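Beta-agarase D (PDB 4ASM) hydrolyses the beta-1,4-linkages of agarose at random with retention of anomeric configuration, through a catalytic domain of glycoside hydrolase family 16. Local coordinates at residues 241-253 with 291-303. Sequence-based numbering, arbitrary orientation.
Sequences MVRILDNDAVQTR and LSDAKNKSNISVI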
# COMPACT_ATOMS: atom_id res chain seq x y z
N MET A 241 -9.17 14.60 0.03
CA MET A 241 -9.12 13.72 -1.13
C MET A 241 -7.95 14.17 -2.02
O MET A 241 -7.84 15.36 -2.34
CB MET A 241 -10.42 13.73 -1.93
CG MET A 241 -10.46 12.57 -2.88
SD MET A 241 -11.95 12.47 -3.86
CE MET A 241 -13.20 12.46 -2.62
N VAL A 242 -7.08 13.23 -2.39
CA VAL A 242 -5.89 13.60 -3.17
C VAL A 242 -5.77 12.92 -4.54
O VAL A 242 -4.98 13.34 -5.37
CB VAL A 242 -4.58 13.37 -2.38
CG1 VAL A 242 -4.51 14.31 -1.17
CG2 VAL A 242 -4.41 11.90 -1.96
N ARG A 243 -6.55 11.86 -4.77
CA ARG A 243 -6.47 11.14 -6.03
C ARG A 243 -7.72 10.30 -6.27
O ARG A 243 -8.30 9.76 -5.33
CB ARG A 243 -5.25 10.21 -6.06
CG ARG A 243 -5.02 9.56 -7.43
CD ARG A 243 -3.59 9.15 -7.56
NE ARG A 243 -3.35 8.07 -8.52
CZ ARG A 243 -2.72 8.21 -9.69
NH1 ARG A 243 -2.31 9.40 -10.12
NH2 ARG A 243 -2.48 7.13 -10.43
N ILE A 244 -8.15 10.22 -7.53
CA ILE A 244 -9.20 9.30 -7.93
C ILE A 244 -8.71 8.52 -9.15
O ILE A 244 -8.15 9.13 -10.09
CB ILE A 244 -10.52 10.01 -8.33
CG1 ILE A 244 -10.98 10.96 -7.23
CG2 ILE A 244 -11.63 8.98 -8.61
CD1 ILE A 244 -12.21 11.75 -7.60
N LEU A 245 -8.89 7.20 -9.14
CA LEU A 245 -8.77 6.37 -10.34
C LEU A 245 -10.17 5.93 -10.68
O LEU A 245 -10.89 5.39 -9.83
CB LEU A 245 -7.90 5.13 -10.11
CG LEU A 245 -6.49 5.24 -10.68
CD1 LEU A 245 -5.74 6.25 -9.85
CD2 LEU A 245 -5.77 3.93 -10.71
N ASP A 246 -10.60 6.19 -11.90
CA ASP A 246 -11.96 5.84 -12.28
C ASP A 246 -11.95 5.25 -13.67
O ASP A 246 -12.06 5.97 -14.69
CB ASP A 246 -12.88 7.06 -12.19
CG ASP A 246 -14.35 6.70 -12.35
OD1 ASP A 246 -14.65 5.73 -13.09
OD2 ASP A 246 -15.22 7.39 -11.74
N ASN A 247 -11.83 3.92 -13.70
CA ASN A 247 -11.87 3.10 -14.93
C ASN A 247 -10.67 3.33 -15.87
O ASN A 247 -9.78 2.48 -15.98
CB ASN A 247 -13.22 3.26 -15.65
CG ASN A 247 -13.41 2.28 -16.78
OD1 ASN A 247 -13.80 2.65 -17.89
ND2 ASN A 247 -13.12 1.02 -16.51
N ASP A 248 -10.66 4.48 -16.57
CA ASP A 248 -9.65 4.77 -17.59
C ASP A 248 -9.11 6.19 -17.48
O ASP A 248 -8.46 6.68 -18.40
CB ASP A 248 -10.17 4.49 -19.02
CG ASP A 248 -11.47 5.20 -19.33
OD1 ASP A 248 -11.96 5.99 -18.50
OD2 ASP A 248 -12.01 4.95 -20.43
N ALA A 249 -9.38 6.82 -16.33
CA ALA A 249 -9.00 8.21 -16.09
C ALA A 249 -8.55 8.42 -14.67
O ALA A 249 -8.90 7.63 -13.77
CB ALA A 249 -10.19 9.12 -16.39
N VAL A 250 -7.81 9.49 -14.46
CA VAL A 250 -7.20 9.78 -13.17
C VAL A 250 -7.40 11.26 -12.87
O VAL A 250 -7.39 12.10 -13.77
CB VAL A 250 -5.68 9.49 -13.24
CG1 VAL A 250 -5.01 9.77 -11.95
CG2 VAL A 250 -5.42 8.03 -13.65
N GLN A 251 -7.59 11.58 -11.59
CA GLN A 251 -7.44 12.97 -11.15
C GLN A 251 -6.58 12.96 -9.91
O GLN A 251 -6.72 12.06 -9.07
CB GLN A 251 -8.78 13.67 -10.93
CG GLN A 251 -9.51 13.38 -9.65
CD GLN A 251 -10.74 14.27 -9.52
OE1 GLN A 251 -10.87 15.08 -8.59
NE2 GLN A 251 -11.64 14.13 -10.46
N THR A 252 -5.64 13.88 -9.83
CA THR A 252 -4.78 13.94 -8.64
C THR A 252 -4.43 15.36 -8.25
O THR A 252 -4.36 16.26 -9.10
CB THR A 252 -3.63 12.84 -8.61
OG1 THR A 252 -2.40 13.29 -8.01
CG2 THR A 252 -3.48 12.12 -9.90
N ARG A 253 -4.33 15.57 -6.94
CA ARG A 253 -3.93 16.88 -6.43
C ARG A 253 -2.45 17.04 -6.62
O ARG A 253 -1.66 16.25 -6.11
CB ARG A 253 -4.28 17.03 -4.96
CG ARG A 253 -5.72 17.36 -4.74
CD ARG A 253 -5.92 17.93 -3.34
NE ARG A 253 -7.33 17.91 -3.00
CZ ARG A 253 -8.16 18.92 -3.16
NH1 ARG A 253 -7.73 20.07 -3.67
NH2 ARG A 253 -9.43 18.79 -2.79
N LEU A 291 -12.80 15.06 -14.80
CA LEU A 291 -12.73 13.61 -14.77
C LEU A 291 -13.57 13.00 -15.90
O LEU A 291 -13.13 12.06 -16.56
CB LEU A 291 -13.15 13.07 -13.40
CG LEU A 291 -12.91 11.56 -13.21
CD1 LEU A 291 -11.43 11.20 -13.22
CD2 LEU A 291 -13.59 11.12 -11.92
N SER A 292 -14.76 13.56 -16.13
CA SER A 292 -15.61 13.09 -17.25
C SER A 292 -14.95 13.30 -18.61
O SER A 292 -15.00 12.43 -19.45
CB SER A 292 -16.99 13.71 -17.20
OG SER A 292 -17.70 13.18 -16.09
N ASP A 293 -14.29 14.44 -18.80
CA ASP A 293 -13.55 14.69 -20.03
C ASP A 293 -12.45 13.64 -20.24
O ASP A 293 -12.28 13.11 -21.34
CB ASP A 293 -12.95 16.11 -19.98
CG ASP A 293 -12.26 16.51 -21.27
OD1 ASP A 293 -12.89 16.42 -22.36
OD2 ASP A 293 -11.10 16.95 -21.19
N ALA A 294 -11.69 13.34 -19.18
CA ALA A 294 -10.64 12.35 -19.25
C ALA A 294 -11.18 10.95 -19.60
O ALA A 294 -10.63 10.29 -20.46
CB ALA A 294 -9.87 12.33 -17.92
N LYS A 295 -12.26 10.56 -18.94
CA LYS A 295 -12.95 9.30 -19.23
C LYS A 295 -13.44 9.25 -20.68
O LYS A 295 -13.30 8.24 -21.35
CB LYS A 295 -14.12 9.09 -18.26
CG LYS A 295 -13.67 8.80 -16.82
CD LYS A 295 -14.82 8.87 -15.78
CE LYS A 295 -15.93 7.90 -16.08
NZ LYS A 295 -15.53 6.50 -15.84
N ASN A 296 -13.98 10.36 -21.18
CA ASN A 296 -14.41 10.41 -22.58
C ASN A 296 -13.25 10.20 -23.53
O ASN A 296 -13.36 9.46 -24.51
CB ASN A 296 -15.05 11.76 -22.92
CG ASN A 296 -16.40 11.95 -22.29
OD1 ASN A 296 -16.88 13.09 -22.20
ND2 ASN A 296 -17.03 10.86 -21.86
N LYS A 297 -12.12 10.86 -23.25
CA LYS A 297 -10.96 10.83 -24.12
C LYS A 297 -10.20 9.52 -24.07
O LYS A 297 -9.56 9.12 -25.06
CB LYS A 297 -10.00 11.98 -23.76
CG LYS A 297 -10.51 13.36 -24.15
CD LYS A 297 -9.50 14.39 -23.69
CE LYS A 297 -9.92 15.80 -24.11
NZ LYS A 297 -9.86 15.95 -25.59
N SER A 298 -10.24 8.85 -22.93
CA SER A 298 -9.38 7.70 -22.73
C SER A 298 -9.90 6.43 -23.37
O SER A 298 -11.10 6.15 -23.37
CB SER A 298 -9.17 7.45 -21.24
OG SER A 298 -8.25 6.39 -21.09
N ASN A 299 -8.96 5.65 -23.89
CA ASN A 299 -9.25 4.33 -24.43
C ASN A 299 -8.38 3.26 -23.79
O ASN A 299 -8.22 2.17 -24.34
CB ASN A 299 -9.04 4.32 -25.94
CG ASN A 299 -10.10 5.10 -26.68
OD1 ASN A 299 -10.96 4.51 -27.32
ND2 ASN A 299 -10.06 6.43 -26.59
N ILE A 300 -7.83 3.56 -22.62
CA ILE A 300 -6.88 2.67 -21.97
C ILE A 300 -7.23 2.60 -20.50
O ILE A 300 -7.36 3.63 -19.83
CB ILE A 300 -5.44 3.19 -22.12
CG1 ILE A 300 -5.04 3.20 -23.60
CG2 ILE A 300 -4.45 2.35 -21.27
CD1 ILE A 300 -3.82 4.04 -23.91
N SER A 301 -7.38 1.39 -19.96
CA SER A 301 -7.70 1.24 -18.55
C SER A 301 -6.56 1.71 -17.65
O SER A 301 -5.39 1.50 -17.97
CB SER A 301 -8.01 -0.22 -18.25
OG SER A 301 -8.26 -0.42 -16.86
N VAL A 302 -6.93 2.35 -16.54
CA VAL A 302 -5.95 2.69 -15.51
C VAL A 302 -5.99 1.65 -14.38
O VAL A 302 -5.22 1.73 -13.43
CB VAL A 302 -6.15 4.12 -14.94
CG1 VAL A 302 -5.87 5.17 -16.02
CG2 VAL A 302 -7.54 4.32 -14.35
N ILE A 303 -6.90 0.69 -14.49
CA ILE A 303 -6.97 -0.44 -13.55
C ILE A 303 -6.15 -1.62 -14.06
O ILE A 303 -5.24 -2.09 -13.37
CB ILE A 303 -8.45 -0.89 -13.29
CG1 ILE A 303 -9.33 0.26 -12.77
CG2 ILE A 303 -8.50 -2.11 -12.33
CD1 ILE A 303 -8.84 0.97 -11.52
O HOH W 1 -10.94 -0.59 -16.58
O HOH W 2 -14.56 5.54 -18.24
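Ala249 and Ala294 meet methyl to methyl, their CB atoms 3.6 Å apart, where helix 291-297 lies against one face of the beta-hairpin formed by strands 241-246 and 249-253. The hairpin belongs to the beta-jelly-roll sandwich of the GH16 domain, flanked by strands 232-237 and 259-264. Two such small residues let the helix come within 7.5 Å of the second strand, axis to axis. Leu291 widens this apolar patch: CD1 packs on the Ala249 methyl, and the Leu291 and Gln251 side chains cross at about a right angle, Leu291 CB lying 3.5 Å from Gln251 NE2. On the hairpin's other face the chain after the helix returns, and Val302 packs against both Leu245 and Val250. A beta-branched side chain suits this wedge, turning CG2 to Leu245 and CG1 to Val250 CG2 (3.7 Å). Next in the chain, the side chain of Ile303 lies about 10 Å from that of Glu160, the probable nucleophile.

Charge is concentrated near the turn. Lys295 bends at its third and fourth torsions (59° and 71°), folding NZ back over the hairpin to form a salt bridge with Asp246 OD1 at 3.0 Å, from above the carboxylate plane. Asp246 OD2 is paired with Arg232 on the adjacent strand, so one carboxylate serves two cations. A water accepts from Lys295 NZ and donates to both Asn247 OD1 and Asp248 OD1, tying the lysine to the turn.

Backbone carbonyls of the turn are taken up by the segment after the helix. Val302 N donates to Asn247 O (2.9 Å), and Ser298 OG to Asp248 O (2.7 Å). The same Ser298 hydroxyl accepts from Ile300 N in an ST turn; a hydroxyl has both proton and lone pairs, and serine's short side chain holds it close to the backbone.

Apolar packing on both faces, with the turn carbonyls satisfied, is consistent with hairpin, helix and following chain packing as one unit.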